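Local structure of SAP-like pentraxin (3FLP) at residues V36-K41 and Y100-V105; L163-V168 and G186-G191. The protein binds calcium ions and, as an invertebrate lectin of the pentraxin family, probably recognises sugar-bearing ligands. One frame throughout, in Å; residues are numbered along the deposited sequence.

Interaction 1 (V36-K41 and Y100-V105); sequences VCQRIK and YHVCHV
Cys37 and Cys103 are joined by a disulfide between two neighbouring antiparallel strands of the pentraxin beta-sandwich, of the jelly-roll kind known from legume lectins. Six backbone hydrogen bonds tie the strands, two each at the pairs Val36–His104, Gln38–Val102 and Ile40–Tyr100; the two half-cystines form a non-hydrogen-bonded pair, where Cys37 CA and Cys103 CA are only 4.0 Å apart and a bond of 2.0 Å from Cys37 SG to Cys103 SG can span the strands. Cys37 SG stands anti to its carbonyl carbon, whereas Cys103 SG is anti to its backbone N (chi1 -159°), and the bridge closes with chi3 -87°.

On the disulfide face, His101 CD2 lies 3.7 Å above the centre of the Arg39 guanidinium, the two planes 63° apart. The charge of Arg39 is met by Asp165, and helix 175-182 packs on His101 and both cysteines.

The other face mixes aliphatic and polar side chains, and Val36, Gln38 and Ile40 meet strand 48-55 there. Ile40 CD1 touches Val102 CG2 at 3.8 Å, branched residues suited to a sandwich interior. Polar groups buried here share one water, which donates to Val36 O, accepts from Gln38 NE2 at 2.9 Å and lies 2.8 Å from His104 ND1.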
# COMPACT_ATOMS: atom_id res chain seq x y z
N VAL A 36 35.08 7.20 21.73
CA VAL A 36 34.17 6.92 22.84
C VAL A 36 33.13 8.04 22.89
O VAL A 36 33.47 9.21 23.10
CB VAL A 36 34.92 6.85 24.19
CG1 VAL A 36 33.94 6.55 25.33
CG2 VAL A 36 36.00 5.77 24.13
N CYS A 37 31.87 7.68 22.67
CA CYS A 37 30.78 8.64 22.67
C CYS A 37 29.75 8.20 23.72
O CYS A 37 29.54 7.01 23.94
CB CYS A 37 30.07 8.65 21.31
SG CYS A 37 30.69 9.54 19.83
N GLN A 38 29.11 9.17 24.38
CA GLN A 38 28.07 8.87 25.36
C GLN A 38 27.32 10.13 25.78
O GLN A 38 27.78 11.25 25.56
CB GLN A 38 28.64 8.17 26.61
CG GLN A 38 29.24 9.08 27.66
CD GLN A 38 30.72 9.31 27.47
OE1 GLN A 38 31.54 8.45 27.81
NE2 GLN A 38 31.07 10.46 26.91
N ARG A 39 26.16 9.93 26.39
CA ARG A 39 25.35 11.04 26.87
C ARG A 39 25.61 11.13 28.38
O ARG A 39 25.54 10.12 29.09
CB ARG A 39 23.87 10.79 26.56
CG ARG A 39 23.58 10.79 25.06
CD ARG A 39 22.25 10.15 24.67
NE ARG A 39 22.25 9.88 23.24
CZ ARG A 39 22.14 10.82 22.30
NH1 ARG A 39 22.00 12.10 22.64
NH2 ARG A 39 22.23 10.49 21.01
N ILE A 40 25.92 12.33 28.86
CA ILE A 40 26.19 12.52 30.28
C ILE A 40 25.50 13.73 30.89
O ILE A 40 25.26 14.74 30.23
CB ILE A 40 27.72 12.67 30.57
CG1 ILE A 40 28.30 13.81 29.73
CG2 ILE A 40 28.44 11.36 30.30
CD1 ILE A 40 29.75 14.14 30.04
N LYS A 41 25.18 13.59 32.18
CA LYS A 41 24.56 14.64 32.97
C LYS A 41 25.48 14.74 34.18
O LYS A 41 25.37 13.95 35.11
CB LYS A 41 23.15 14.24 33.41
CG LYS A 41 22.51 15.24 34.36
CD LYS A 41 21.24 14.70 34.98
CE LYS A 41 20.16 14.46 33.94
NZ LYS A 41 18.87 14.09 34.59
N TYR A 100 24.22 16.35 28.02
CA TYR A 100 25.10 16.78 26.95
C TYR A 100 25.64 15.53 26.27
O TYR A 100 25.79 14.49 26.91
CB TYR A 100 26.29 17.60 27.49
CG TYR A 100 25.88 18.83 28.26
CD1 TYR A 100 25.66 18.77 29.64
CD2 TYR A 100 25.65 20.03 27.61
CE1 TYR A 100 25.21 19.88 30.34
CE2 TYR A 100 25.19 21.16 28.30
CZ TYR A 100 24.97 21.07 29.67
OH TYR A 100 24.49 22.17 30.36
N HIS A 101 25.91 15.61 24.97
CA HIS A 101 26.48 14.47 24.30
C HIS A 101 27.96 14.80 24.17
O HIS A 101 28.33 15.87 23.70
CB HIS A 101 25.88 14.23 22.91
CG HIS A 101 26.35 12.96 22.27
ND1 HIS A 101 27.56 12.86 21.61
CD2 HIS A 101 25.82 11.71 22.27
CE1 HIS A 101 27.75 11.61 21.23
NE2 HIS A 101 26.71 10.89 21.62
N VAL A 102 28.80 13.88 24.62
CA VAL A 102 30.23 14.09 24.57
C VAL A 102 30.90 12.93 23.85
O VAL A 102 30.50 11.77 23.99
CB VAL A 102 30.82 14.23 26.01
CG1 VAL A 102 32.33 14.08 25.99
CG2 VAL A 102 30.44 15.59 26.58
N CYS A 103 31.92 13.25 23.07
CA CYS A 103 32.64 12.22 22.35
C CYS A 103 34.13 12.54 22.27
O CYS A 103 34.52 13.69 22.06
CB CYS A 103 32.05 12.06 20.94
SG CYS A 103 32.47 10.44 20.24
N HIS A 104 34.95 11.52 22.48
CA HIS A 104 36.41 11.65 22.41
C HIS A 104 36.87 10.81 21.22
O HIS A 104 36.57 9.62 21.15
CB HIS A 104 37.08 11.11 23.67
CG HIS A 104 36.94 11.99 24.87
ND1 HIS A 104 35.73 12.22 25.49
CD2 HIS A 104 37.87 12.67 25.59
CE1 HIS A 104 35.92 13.00 26.54
NE2 HIS A 104 37.21 13.29 26.62
N VAL A 105 37.60 11.43 20.31
CA VAL A 105 38.13 10.75 19.13
C VAL A 105 39.65 10.69 19.23
O VAL A 105 40.31 11.72 19.32
CB VAL A 105 37.72 11.50 17.85
CG1 VAL A 105 38.45 10.94 16.64
CG2 VAL A 105 36.20 11.41 17.66
O HOH W 1 33.60 10.39 25.43

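Interaction 2 (L163-V168 and G186-G191); sequences LSDLQV and GIRPRG
Arg188 reaches from the loop after helix 175-182 to Asp165, opening a contact that fastens this loop to strand 161-169 of the pentraxin beta-sandwich. Its chain bends at chi2 and chi3 (-72° and -71°), and the guanidinium comes side-on, NE and NH2 both donating to Asp165 OD2. The NE bond, 2.8 Å, runs nearly along the C–O axis of the carboxylate, while NH2 meets the same oxygen from above the carboxylate plane at 2.9 Å. A long, flexible arginine suits this place because it can carry charge from the loop to the strand; Asp165 OD2 also pairs with Arg39, and Arg188 NH2 with Asp6, so the charges form a network that should favour an ionised aspartate.

Pro189 follows and packs on Leu217 of a neighbouring subunit. A water 2.9 Å from Pro189 O lies between it and Asp165 OD1 and can donate to either, though it has more acceptors in reach than protons. Pro189 O also lies 3.5 Å from Gln167 CG. Arg190 adds backbone contact, its CA lying 3.2 Å from Gln167 OE1.

At Gly191 the two backbones come nearest, beside Val168. Val168 O sits 3.2 Å from Gly191 CA, where a side chain would collide. The Gln167 amide crosses to the loop through OE1, which accepts from Gly191 N at 2.9 Å, while NE2 donates to Asp165 OD1 on its own strand, almost straight (170°).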
# COMPACT_ATOMS: atom_id res chain seq x y z
N LEU A 163 24.73 8.66 33.13
CA LEU A 163 25.33 8.32 31.85
C LEU A 163 24.46 7.34 31.06
O LEU A 163 23.82 6.46 31.63
CB LEU A 163 26.72 7.72 32.09
CG LEU A 163 27.58 7.33 30.89
CD1 LEU A 163 29.06 7.41 31.29
CD2 LEU A 163 27.20 5.94 30.40
N SER A 164 24.43 7.52 29.74
CA SER A 164 23.67 6.62 28.89
C SER A 164 24.17 6.64 27.45
O SER A 164 24.96 7.50 27.07
CB SER A 164 22.18 6.95 28.93
OG SER A 164 21.85 7.92 27.97
N ASP A 165 23.74 5.65 26.68
CA ASP A 165 24.10 5.53 25.27
C ASP A 165 25.61 5.54 25.01
O ASP A 165 26.10 6.27 24.15
CB ASP A 165 23.42 6.67 24.49
CG ASP A 165 23.06 6.28 23.07
OD1 ASP A 165 23.49 5.21 22.59
OD2 ASP A 165 22.35 7.07 22.42
N LEU A 166 26.35 4.73 25.77
CA LEU A 166 27.81 4.64 25.60
C LEU A 166 28.10 3.79 24.36
O LEU A 166 27.70 2.63 24.29
CB LEU A 166 28.46 3.99 26.82
CG LEU A 166 29.94 3.58 26.67
CD1 LEU A 166 30.83 4.84 26.55
CD2 LEU A 166 30.34 2.74 27.88
N GLN A 167 28.78 4.38 23.39
CA GLN A 167 29.12 3.68 22.16
C GLN A 167 30.62 3.86 21.88
O GLN A 167 31.13 4.98 21.86
CB GLN A 167 28.31 4.26 21.00
CG GLN A 167 26.80 4.33 21.24
CD GLN A 167 26.14 2.97 21.42
OE1 GLN A 167 26.71 1.93 21.08
NE2 GLN A 167 24.92 2.97 21.95
N VAL A 168 31.31 2.74 21.65
CA VAL A 168 32.75 2.75 21.40
C VAL A 168 33.12 2.01 20.11
O VAL A 168 32.70 0.88 19.89
CB VAL A 168 33.51 2.07 22.58
CG1 VAL A 168 35.02 2.13 22.35
CG2 VAL A 168 33.14 2.77 23.91
N GLY A 186 18.38 10.86 15.33
CA GLY A 186 19.12 10.29 14.22
C GLY A 186 19.06 8.78 14.21
O GLY A 186 18.14 8.19 14.78
N ILE A 187 20.03 8.14 13.58
CA ILE A 187 20.06 6.69 13.49
C ILE A 187 20.50 6.04 14.80
O ILE A 187 20.32 4.84 14.99
CB ILE A 187 20.99 6.22 12.35
CG1 ILE A 187 22.43 6.64 12.64
CG2 ILE A 187 20.52 6.83 11.03
CD1 ILE A 187 23.41 6.25 11.56
N ARG A 188 21.07 6.84 15.70
CA ARG A 188 21.55 6.34 16.99
C ARG A 188 22.39 5.07 16.81
O ARG A 188 21.98 3.96 17.18
CB ARG A 188 20.34 6.09 17.89
CG ARG A 188 19.55 7.37 18.19
CD ARG A 188 20.33 8.28 19.14
NE ARG A 188 20.36 7.72 20.50
CZ ARG A 188 19.36 7.81 21.36
NH1 ARG A 188 18.24 8.44 21.01
NH2 ARG A 188 19.46 7.27 22.58
N PRO A 189 23.59 5.22 16.22
CA PRO A 189 24.58 4.17 15.94
C PRO A 189 25.04 3.40 17.17
O PRO A 189 24.98 3.91 18.29
CB PRO A 189 25.74 4.95 15.31
CG PRO A 189 25.08 6.12 14.69
CD PRO A 189 24.08 6.53 15.73
N ARG A 190 25.53 2.18 16.94
CA ARG A 190 26.03 1.33 18.01
C ARG A 190 27.51 1.03 17.74
O ARG A 190 27.87 0.61 16.65
CB ARG A 190 25.26 0.01 18.05
CG ARG A 190 23.76 0.15 18.18
CD ARG A 190 23.09 -1.20 18.02
NE ARG A 190 21.64 -1.13 18.12
CZ ARG A 190 20.85 -0.54 17.24
NH1 ARG A 190 21.37 0.05 16.16
NH2 ARG A 190 19.54 -0.53 17.43
N GLY A 191 28.36 1.26 18.74
CA GLY A 191 29.78 1.01 18.57
C GLY A 191 30.07 -0.46 18.32
O GLY A 191 29.31 -1.32 18.77
O HOH W 2 23.15 5.44 19.97

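How the interactions relate
Both interactions reach the same sheet, in which strand 33-42 lies between strands 100-107 and 161-169. Backbone hydrogen bonds of Cys37 with Gln167 and of Arg39 with Ser164 join them, and Leu166 packs on Val36. Interaction 1 lies near the centre of the chain and is wholly buried, resting on regular strand pairing, a covalent bridge and apolar contact. Interaction 2 lies farther out, with two partly exposed arginines, and attaches an irregular loop through side-chain amide, carboxylate and guanidinium groups, burying about half as much surface. Arg39, on strand 33-42, joins the two settings, lying against His101 and reaching the charged group of interaction 2.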